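Local coordinates for protein adenylate kinase (Desulfovibrio gigas, PDB 2XB4) that probably catalyses the reversible transfer of the terminal phosphate of ATP to AMP, giving two ADP, and binds a zinc or iron ion in its LID domain, at residues Gly42-Gly46 with Pro66-Glu70; Asn121-Arg127 with Asn137-Ile141; Cys129-His135 with Cys151-Ala157. All blocks are in the same frame, centred on the assembly; numbering follows the deposited sequence. Where two conformers were deposited one is given.

Contact 1. Residues Gly42-Gly46 with Pro66-Glu70; sequences GTELG and PMVLE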
loop_
_atom_site.group_PDB
_atom_site.type_symbol
_atom_site.label_atom_id
_atom_site.label_comp_id
_atom_site.label_asym_id
_atom_site.label_seq_id
_atom_site.Cartn_x
_atom_site.Cartn_y
_atom_site.Cartn_z
ATOM N N GLY A 42 17.292 -16.403 -22.951
ATOM C CA GLY A 42 17.235 -17.686 -23.779
ATOM C C GLY A 42 18.674 -18.263 -24.088
ATOM O O GLY A 42 18.999 -18.685 -25.241
ATOM N N THR A 43 19.549 -18.216 -23.079
ATOM C CA THR A 43 20.828 -18.918 -23.190
ATOM C C THR A 43 20.402 -20.399 -23.257
ATOM O O THR A 43 19.191 -20.728 -23.023
ATOM C CB THR A 43 21.771 -18.639 -22.001
ATOM O OG1 THR A 43 21.139 -19.068 -20.778
ATOM C CG2 THR A 43 22.226 -17.124 -21.958
ATOM N N GLU A 44 21.313 -21.284 -23.646
ATOM C CA GLU A 44 20.952 -22.707 -23.681
ATOM C C GLU A 44 20.585 -23.181 -22.254
ATOM O O GLU A 44 19.589 -23.902 -22.097
ATOM C CB GLU A 44 22.020 -23.585 -24.317
ATOM C CG GLU A 44 21.509 -24.748 -25.282
ATOM C CD GLU A 44 20.391 -24.374 -26.389
ATOM O OE1 GLU A 44 20.518 -23.515 -27.293
ATOM O OE2 GLU A 44 19.317 -24.995 -26.340
ATOM N N LEU A 45 21.304 -22.710 -21.230
ATOM C CA LEU A 45 20.945 -23.089 -19.878
ATOM C C LEU A 45 19.607 -22.447 -19.549
ATOM O O LEU A 45 18.785 -23.113 -18.920
ATOM C CB LEU A 45 21.982 -22.683 -18.821
ATOM C CG LEU A 45 23.351 -23.409 -18.900
ATOM C CD1 LEU A 45 24.447 -22.637 -18.082
ATOM C CD2 LEU A 45 23.249 -24.846 -18.441
ATOM N N GLY A 46 19.383 -21.180 -19.922
ATOM C CA GLY A 46 18.110 -20.531 -19.600
ATOM C C GLY A 46 16.861 -21.208 -20.205
ATOM O O GLY A 46 15.802 -21.178 -19.602
ATOM N N PRO A 66 25.791 -24.099 -13.174
ATOM C CA PRO A 66 26.411 -23.570 -14.434
ATOM C C PRO A 66 25.922 -22.178 -14.852
ATOM O O PRO A 66 26.709 -21.383 -15.390
ATOM C CB PRO A 66 26.039 -24.612 -15.496
ATOM C CG PRO A 66 25.645 -25.842 -14.786
ATOM C CD PRO A 66 25.397 -25.531 -13.302
ATOM N N MET A 67 24.654 -21.878 -14.628
ATOM C CA MET A 67 24.201 -20.503 -14.852
ATOM C C MET A 67 24.959 -19.481 -14.069
ATOM O O MET A 67 25.336 -18.431 -14.652
ATOM C CB MET A 67 22.713 -20.345 -14.513
ATOM C CG MET A 67 21.879 -21.010 -15.516
ATOM S SD MET A 67 20.044 -20.750 -15.315
ATOM C CE MET A 67 19.560 -20.601 -16.946
ATOM N N VAL A 68 25.083 -19.714 -12.756
ATOM C CA VAL A 68 25.805 -18.799 -11.919
ATOM C C VAL A 68 27.235 -18.628 -12.469
ATOM O O VAL A 68 27.730 -17.493 -12.652
ATOM C CB VAL A 68 25.819 -19.273 -10.411
ATOM C CG1 VAL A 68 26.818 -18.392 -9.625
ATOM C CG2 VAL A 68 24.366 -19.252 -9.845
ATOM N N LEU A 69 27.911 -19.744 -12.756
ATOM C CA LEU A 69 29.319 -19.615 -13.220
ATOM C C LEU A 69 29.415 -18.855 -14.548
ATOM O O LEU A 69 30.392 -18.080 -14.733
ATOM C CB LEU A 69 29.952 -20.980 -13.437
ATOM C CG LEU A 69 30.729 -21.552 -12.254
ATOM C CD1 LEU A 69 32.107 -20.860 -12.267
ATOM C CD2 LEU A 69 29.951 -21.449 -10.924
ATOM N N GLU A 70 28.448 -19.060 -15.470
ATOM C CA GLU A 70 28.464 -18.343 -16.735
ATOM C C GLU A 70 28.332 -16.839 -16.524
ATOM O O GLU A 70 28.938 -16.045 -17.251
ATOM C CB GLU A 70 27.328 -18.785 -17.687
ATOM C CG GLU A 70 27.656 -20.135 -18.290
ATOM C CD GLU A 70 26.869 -20.502 -19.569
ATOM O OE1 GLU A 70 25.842 -19.837 -19.968
ATOM O OE2 GLU A 70 27.284 -21.560 -20.149
HETATM O O HOH W 1 24.141 -21.494 -21.591
#
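The NMP-binding region, the small mobile domain that in adenylate kinases receives AMP, meets the helix that follows it through this contact. Leu45 does most of the work: its CA-to-CB bond points toward helix 61-75, and 101 Å² of the residue is covered by Pro66-Glu70. Its CD1 lies 3.6 Å from Pro66 CB and also 3.6 Å from Glu70 CD, so the methyl sits between two side chains one helical turn apart. Met67 leaves the helix sideways, but its end comes nearer the loop, with CE 3.7 Å from Leu45 CB. The polar link is indirect: one water accepts from Leu45 N at 3.1 Å and donates to Glu70 OE1 at 2.9 Å. The loop is held in shape locally. Gly42, at positive phi, closes helix 31-40 in a Schellman motif, and Thr43 OG1 accepts from Gly46 N at 2.9 Å, an ST motif, while also bonding to His38. Met67 lies about 5 Å, side chain to side chain, from Val59, a predicted AMP-binding residue. Beyond the loop, Met67 packs on Ile34 and Ile39 of helix 31-40, whereas Leu69 meets Leu95, Ala98 and Leu99 of helix 89-101, so helix 61-75 packs against both helices.

Contact 2. Residues Asn121-Arg127 with Asn137-Ile141; sequences NRIMGRR and NNIFI. With SRT (S,R meso-tartaric acid), chain C.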
loop_
_atom_site.group_PDB
_atom_site.type_symbol
_atom_site.label_atom_id
_atom_site.label_comp_id
_atom_site.label_asym_id
_atom_site.label_seq_id
_atom_site.Cartn_x
_atom_site.Cartn_y
_atom_site.Cartn_z
ATOM N N ASN A 121 12.374 -7.966 14.256
ATOM C CA ASN A 121 11.936 -6.655 14.778
ATOM C C ASN A 121 12.401 -5.458 13.963
ATOM O O ASN A 121 11.657 -4.515 13.746
ATOM C CB ASN A 121 12.391 -6.495 16.207
ATOM C CG ASN A 121 11.470 -7.255 17.167
ATOM O OD1 ASN A 121 10.264 -7.448 16.906
ATOM N ND2 ASN A 121 12.032 -7.721 18.231
ATOM N N ARG A 122 13.609 -5.520 13.461
ATOM C CA ARG A 122 14.022 -4.455 12.513
ATOM C C ARG A 122 13.167 -4.364 11.246
ATOM O O ARG A 122 12.998 -3.249 10.741
ATOM C CB ARG A 122 15.464 -4.603 12.108
ATOM C CG ARG A 122 16.365 -4.266 13.223
ATOM C CD ARG A 122 17.824 -4.359 12.830
ATOM N NE ARG A 122 18.544 -3.879 14.026
ATOM C CZ ARG A 122 19.656 -3.157 14.014
ATOM N NH1 ARG A 122 20.201 -2.807 12.858
ATOM N NH2 ARG A 122 20.208 -2.749 15.181
ATOM N N ILE A 123 12.713 -5.497 10.683
ATOM C CA ILE A 123 11.858 -5.416 9.518
ATOM C C ILE A 123 10.495 -4.805 9.958
ATOM O O ILE A 123 9.959 -3.912 9.287
ATOM C CB ILE A 123 11.628 -6.805 8.928
ATOM C CG1 ILE A 123 12.961 -7.397 8.408
ATOM C CG2 ILE A 123 10.514 -6.814 7.837
ATOM C CD1 ILE A 123 12.951 -8.982 8.320
ATOM N N MET A 124 9.889 -5.363 11.028
ATOM C CA MET A 124 8.479 -4.964 11.395
ATOM C C MET A 124 8.462 -3.537 11.897
ATOM O O MET A 124 7.447 -2.878 11.784
ATOM C CB MET A 124 7.917 -5.895 12.516
ATOM C CG MET A 124 7.856 -7.354 12.002
ATOM S SD MET A 124 6.939 -8.382 13.117
ATOM C CE MET A 124 5.289 -7.705 12.997
ATOM N N GLY A 125 9.598 -3.043 12.380
ATOM C CA GLY A 125 9.679 -1.687 13.005
ATOM C C GLY A 125 9.789 -0.546 11.993
ATOM O O GLY A 125 9.635 0.664 12.338
ATOM N N ARG A 126 10.017 -0.859 10.725
ATOM C CA ARG A 126 10.152 0.212 9.713
ATOM C C ARG A 126 8.866 1.041 9.585
ATOM O O ARG A 126 7.756 0.459 9.520
ATOM C CB ARG A 126 10.408 -0.414 8.343
ATOM C CG ARG A 126 11.772 -1.260 8.182
ATOM C CD ARG A 126 11.724 -2.142 6.917
ATOM N NE ARG A 126 13.035 -2.773 6.729
ATOM C CZ ARG A 126 13.257 -3.846 5.962
ATOM N NH1 ARG A 126 12.240 -4.380 5.280
ATOM N NH2 ARG A 126 14.504 -4.372 5.865
ATOM N N ARG A 127 8.996 2.347 9.462
ATOM C CA ARG A 127 7.830 3.270 9.280
ATOM C C ARG A 127 8.206 4.155 8.120
ATOM O O ARG A 127 9.342 4.614 8.061
ATOM C CB ARG A 127 7.567 4.131 10.521
ATOM C CG ARG A 127 7.013 3.211 11.728
ATOM C CD ARG A 127 5.613 2.567 11.398
ATOM N NE ARG A 127 5.092 1.758 12.517
ATOM C CZ ARG A 127 5.363 0.465 12.749
ATOM N NH1 ARG A 127 6.209 -0.220 11.968
ATOM N NH2 ARG A 127 4.835 -0.121 13.834
ATOM N N ASN A 137 13.056 5.748 9.387
ATOM C CA ASN A 137 12.371 5.730 10.698
ATOM C C ASN A 137 12.173 4.270 11.065
ATOM O O ASN A 137 11.725 3.496 10.226
ATOM C CB ASN A 137 10.969 6.381 10.665
ATOM C CG ASN A 137 11.036 7.960 10.455
ATOM O OD1 ASN A 137 11.101 8.460 9.284
ATOM N ND2 ASN A 137 10.989 8.712 11.520
ATOM N N ASN A 138 12.464 3.922 12.317
ATOM C CA ASN A 138 12.297 2.551 12.708
ATOM C C ASN A 138 12.051 2.536 14.215
ATOM O O ASN A 138 12.940 2.930 14.989
ATOM C CB ASN A 138 13.522 1.691 12.334
ATOM C CG ASN A 138 13.216 0.204 12.402
ATOM O OD1 ASN A 138 12.777 -0.314 13.491
ATOM N ND2 ASN A 138 13.412 -0.506 11.270
ATOM N N ILE A 139 10.876 2.042 14.627
ATOM C CA ILE A 139 10.561 1.956 16.033
ATOM C C ILE A 139 11.511 1.012 16.839
ATOM O O ILE A 139 11.635 1.179 18.013
ATOM C CB ILE A 139 9.021 1.660 16.302
ATOM C CG1 ILE A 139 8.557 0.265 15.815
ATOM C CG2 ILE A 139 8.141 2.688 15.639
ATOM C CD1 ILE A 139 7.210 -0.170 16.504
ATOM N N PHE A 140 12.254 0.129 16.194
ATOM C CA PHE A 140 13.106 -0.845 16.885
ATOM C C PHE A 140 14.609 -0.515 16.781
ATOM O O PHE A 140 15.456 -1.306 17.250
ATOM C CB PHE A 140 12.812 -2.296 16.391
ATOM C CG PHE A 140 13.391 -3.401 17.285
ATOM C CD1 PHE A 140 12.769 -3.779 18.508
ATOM C CD2 PHE A 140 14.576 -4.089 16.912
ATOM C CE1 PHE A 140 13.346 -4.793 19.304
ATOM C CE2 PHE A 140 15.151 -5.095 17.743
ATOM C CZ PHE A 140 14.549 -5.456 18.899
ATOM N N ILE A 141 14.953 0.618 16.165
ATOM C CA ILE A 141 16.381 1.000 15.985
ATOM C C ILE A 141 16.505 2.414 16.626
ATOM O O ILE A 141 15.973 3.434 16.064
ATOM C CB ILE A 141 16.803 1.036 14.500
ATOM C CG1 ILE A 141 16.644 -0.340 13.781
ATOM C CG2 ILE A 141 18.227 1.427 14.400
ATOM C CD1 ILE A 141 17.091 -0.296 12.304
HETATM O O1 SRT C . 17.313 -4.994 6.014
HETATM O O11 SRT C . 18.324 -4.071 4.211
HETATM C C1 SRT C . 17.697 -4.981 4.814
HETATM C C2 SRT C . 17.543 -6.332 4.264
HETATM O O2 SRT C . 16.276 -6.960 4.302
HETATM C C3 SRT C . 18.665 -6.888 3.460
HETATM O O3 SRT C . 19.227 -7.410 4.693
HETATM C C4 SRT C . 18.268 -8.020 2.611
HETATM O O4 SRT C . 17.875 -7.747 1.465
HETATM O O41 SRT C . 18.354 -9.160 3.081
HETATM O O HOH W 2 17.646 -3.267 16.710
HETATM O O HOH W 3 11.985 4.248 7.079
#
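Asn138 adopts a t rotamer (chi1 -165°) that brings its amide up to the last turn of helix 116-124, where ND2 donates to Arg122 O at 2.8 Å. The same rotamer leaves OD1 to accept from Phe140 N at 2.8 Å, an Asx turn, within a type I turn running from Asn138 to Ile141. Phe140, also t, lays one ring face over Asn121 CB in a CH-pi contact. Arg122 extends in m,t,t past Ile141, whose CG1 is 4.0 Å from Arg122 CG and covers one guanidinium face; a water accepts from Arg122 NE at 2.9 Å and donates to Phe140 O at 3.0 Å. Between these side chains the backbones form a single beta bridge, Arg126 with Asn138, at the base of the LID domain, where the chain coming off helix 116-124 pairs with a later part of the same excursion: Ile139 N donates to Gly125 O at 2.9 Å and Arg127 N to Asn137 O at 3.1 Å. A CB on Gly125 would clash with Asn138 OD1. Arg127 folds back in m,m, so that NH1 donates to Met124 O at 2.9 Å and to Arg126 O at 3.0 Å, while Ile139 covers a guanidinium face. Arg126, a predicted ATP-binding residue, points away, its NH2 2.9 Å from O1 of the bound tartrate; NH1 forms a salt bridge with Asp164. The tartrate is hydrogen-bonded to Gly10 N and Lys13 N, and to Asn132 ND2 of the second subunit.

Contact 3. Residues Cys129-His135 with Cys151-Ala157; sequences CKNNPNH and CRVCGGA. With ZN (zinc ion), chain B; SRT (S,R meso-tartaric acid), chain D.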
loop_
_atom_site.group_PDB
_atom_site.type_symbol
_atom_site.label_atom_id
_atom_site.label_comp_id
_atom_site.label_asym_id
_atom_site.label_seq_id
_atom_site.Cartn_x
_atom_site.Cartn_y
_atom_site.Cartn_z
ATOM N N CYS A 129 7.818 7.486 5.765
ATOM C CA CYS A 129 7.324 8.841 5.715
ATOM C C CYS A 129 6.510 9.137 4.456
ATOM O O CYS A 129 6.960 8.888 3.314
ATOM C CB CYS A 129 8.547 9.794 5.803
ATOM S SG CYS A 129 8.135 11.600 5.653
ATOM N N LYS A 130 5.335 9.716 4.655
ATOM C CA LYS A 130 4.458 10.120 3.547
ATOM C C LYS A 130 5.098 11.147 2.645
ATOM O O LYS A 130 4.892 11.127 1.424
ATOM C CB LYS A 130 3.133 10.664 4.106
ATOM C CG LYS A 130 1.987 10.497 3.083
ATOM C CD LYS A 130 0.543 10.887 3.594
ATOM C CE LYS A 130 0.347 12.434 3.781
ATOM N NZ LYS A 130 -0.737 13.065 2.889
ATOM N N ASN A 131 5.906 12.044 3.224
ATOM C CA ASN A 131 6.450 13.172 2.428
ATOM C C ASN A 131 7.654 12.718 1.610
ATOM O O ASN A 131 7.867 13.222 0.482
ATOM C CB ASN A 131 6.930 14.343 3.322
ATOM C CG ASN A 131 5.784 15.032 4.086
ATOM O OD1 ASN A 131 4.624 14.985 3.690
ATOM N ND2 ASN A 131 6.136 15.695 5.170
ATOM N N ASN A 132 8.483 11.854 2.192
ATOM C CA ASN A 132 9.655 11.399 1.438
ATOM C C ASN A 132 10.065 10.007 1.920
ATOM O O ASN A 132 10.508 9.854 3.066
ATOM C CB ASN A 132 10.816 12.385 1.677
ATOM C CG ASN A 132 12.066 12.076 0.786
ATOM O OD1 ASN A 132 12.332 10.937 0.434
ATOM N ND2 ASN A 132 12.844 13.114 0.482
ATOM N N PRO A 133 9.920 8.983 1.061
ATOM C CA PRO A 133 10.121 7.591 1.552
ATOM C C PRO A 133 11.610 7.299 1.873
ATOM O O PRO A 133 11.889 6.316 2.516
ATOM C CB PRO A 133 9.625 6.737 0.354
ATOM C CG PRO A 133 9.948 7.608 -0.901
ATOM C CD PRO A 133 9.620 9.052 -0.378
ATOM N N ASN A 134 12.517 8.199 1.517
ATOM C CA ASN A 134 13.974 8.032 1.794
ATOM C C ASN A 134 14.236 8.233 3.284
ATOM O O ASN A 134 15.274 7.732 3.759
ATOM C CB ASN A 134 14.896 9.077 1.093
ATOM C CG ASN A 134 14.869 9.024 -0.481
ATOM O OD1 ASN A 134 14.437 8.033 -1.088
ATOM N ND2 ASN A 134 15.410 10.097 -1.118
ATOM N N HIS A 135 13.353 8.951 4.015
ATOM C CA HIS A 135 13.649 9.374 5.454
ATOM C C HIS A 135 13.620 8.164 6.420
ATOM O O HIS A 135 12.560 7.660 6.660
ATOM C CB HIS A 135 12.593 10.411 5.960
ATOM C CG HIS A 135 12.674 11.752 5.255
ATOM N ND1 HIS A 135 11.704 12.729 5.403
ATOM C CD2 HIS A 135 13.636 12.293 4.465
ATOM C CE1 HIS A 135 12.030 13.788 4.666
ATOM N NE2 HIS A 135 13.207 13.556 4.107
ATOM N N CYS A 151 7.523 11.497 11.338
ATOM C CA CYS A 151 8.878 11.350 10.785
ATOM C C CYS A 151 9.907 12.171 11.567
ATOM O O CYS A 151 9.670 13.358 11.786
ATOM C CB CYS A 151 8.865 11.799 9.295
ATOM S SG CYS A 151 10.530 11.668 8.578
ATOM N N ARG A 152 11.037 11.562 11.986
ATOM C CA ARG A 152 12.074 12.246 12.772
ATOM C C ARG A 152 12.879 13.239 11.928
ATOM O O ARG A 152 13.634 14.040 12.470
ATOM C CB ARG A 152 13.056 11.202 13.325
ATOM C CG ARG A 152 13.798 10.461 12.140
ATOM C CD ARG A 152 14.685 9.340 12.639
ATOM N NE ARG A 152 15.455 9.781 13.793
ATOM C CZ ARG A 152 16.630 10.381 13.676
ATOM N NH1 ARG A 152 17.103 10.582 12.413
ATOM N NH2 ARG A 152 17.307 10.783 14.789
ATOM N N VAL A 153 12.759 13.168 10.600
ATOM C CA VAL A 153 13.507 14.097 9.710
ATOM C C VAL A 153 12.652 15.315 9.423
ATOM O O VAL A 153 13.142 16.432 9.500
ATOM C CB VAL A 153 13.829 13.424 8.324
ATOM C CG1 VAL A 153 14.624 14.406 7.405
ATOM C CG2 VAL A 153 14.650 12.152 8.490
ATOM N N CYS A 154 11.381 15.120 9.055
ATOM C CA CYS A 154 10.593 16.257 8.541
ATOM C C CYS A 154 9.235 16.451 9.204
ATOM O O CYS A 154 8.538 17.434 8.890
ATOM C CB CYS A 154 10.397 16.162 7.010
ATOM S SG CYS A 154 9.148 14.818 6.597
ATOM N N GLY A 155 8.849 15.555 10.101
ATOM C CA GLY A 155 7.566 15.658 10.814
ATOM C C GLY A 155 6.387 15.147 9.998
ATOM O O GLY A 155 5.241 15.218 10.441
ATOM N N GLY A 156 6.646 14.537 8.852
ATOM C CA GLY A 156 5.549 13.956 8.052
ATOM C C GLY A 156 4.905 12.754 8.726
ATOM O O GLY A 156 5.470 12.099 9.608
ATOM N N ALA A 157 3.709 12.441 8.273
ATOM C CA ALA A 157 3.011 11.247 8.747
ATOM C C ALA A 157 3.769 9.976 8.426
ATOM O O ALA A 157 4.463 9.888 7.383
ATOM C CB ALA A 157 1.548 11.178 8.172
HETATM ZN ZN ZN B . 10.015 12.639 6.516
HETATM O O1 SRT D . 10.345 15.816 -1.911
HETATM O O11 SRT D . 11.215 15.629 0.171
HETATM C C1 SRT D . 10.321 15.944 -0.657
HETATM C C2 SRT D . 9.174 16.786 -0.300
HETATM O O2 SRT D . 7.877 16.410 -0.719
HETATM C C3 SRT D . 9.388 17.865 0.701
HETATM O O3 SRT D . 9.747 18.747 -0.395
HETATM C C4 SRT D . 8.141 18.354 1.307
HETATM O O4 SRT D . 7.759 17.777 2.338
HETATM O O41 SRT D . 7.562 19.300 0.764
HETATM O O HOH W 4 2.668 13.938 5.860
#
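Cys151 opens its segment with its CA-to-CB bond pointing toward Cys129-His135, and its SG binds the zinc ion at 2.3 Å. That sulfur also accepts from Val153 N at 3.4 Å and Cys154 N at 3.6 Å, and Gly155 N donates to Cys151 O at 2.9 Å, closing the turn around the metal. Val153 covers one face of the imidazole, with CG1 3.6 Å from the His135 ring centroid and 7° off its normal. Cys154 SG follows at 2.4 Å from the zinc, near the plane of the His135 ring, and accepts from Asn131 ND2 at 3.4 Å. Cys129 SG at 2.3 Å and His135 ND1 at 2.0 Å complete a site of three cysteines and one histidine: Cys151 and Cys154 form the CxxC half, while Cys129, at the end of strand 128-129, and His135, in the loop that follows, supply the rest. It lies in the LID domain, and iron has been seen bound by the same four residues. Cys129 SG also accepts a hydrogen bond from Asn132 N at 3.5 Å. At Gly156, CA to Asn131 ND2 is 3.4 Å; a CB there would clash with that amide. Gly156 O takes a bond from Cys151 N at 2.8 Å. Ala157 O accepts from Lys130 N at 2.9 Å beside the two-stranded antiparallel sheet 128-129/158-159, and a water joins Ala157 N (3.0 Å) to Asn131 OD1 (3.1 Å). In the assembly, His135 NE2 bonds to Thr15 OG1 of the second subunit, while Asn132 ND2 donates to tartrate O11 at 3.0 Å, a ligand also held by Gly10 N and Lys13 N of the second subunit's predicted ATP-binding loop.

From the N terminus, contact 1 closes first, bringing the loop after helix 31-40 onto helix 61-75 across 19 intervening residues. Contacts 2 and 3 come later and lie on the opposite side of the chain's centre, their centres about 38 and 43 Å from that of contact 1. These two cross: in chain order the segments run 121-127, 129-135, 137-141, 151-157, so the loop closed by contact 2 contains the first half of the metal site, and contact 3 spans 137-141. Their centres are about 14 Å apart and they touch, at Asn137 with Cys151 and Arg152. Contact 2 thus ties the C-terminal part of helix 116-124 to the LID, and contact 3 joins the LID's own loops.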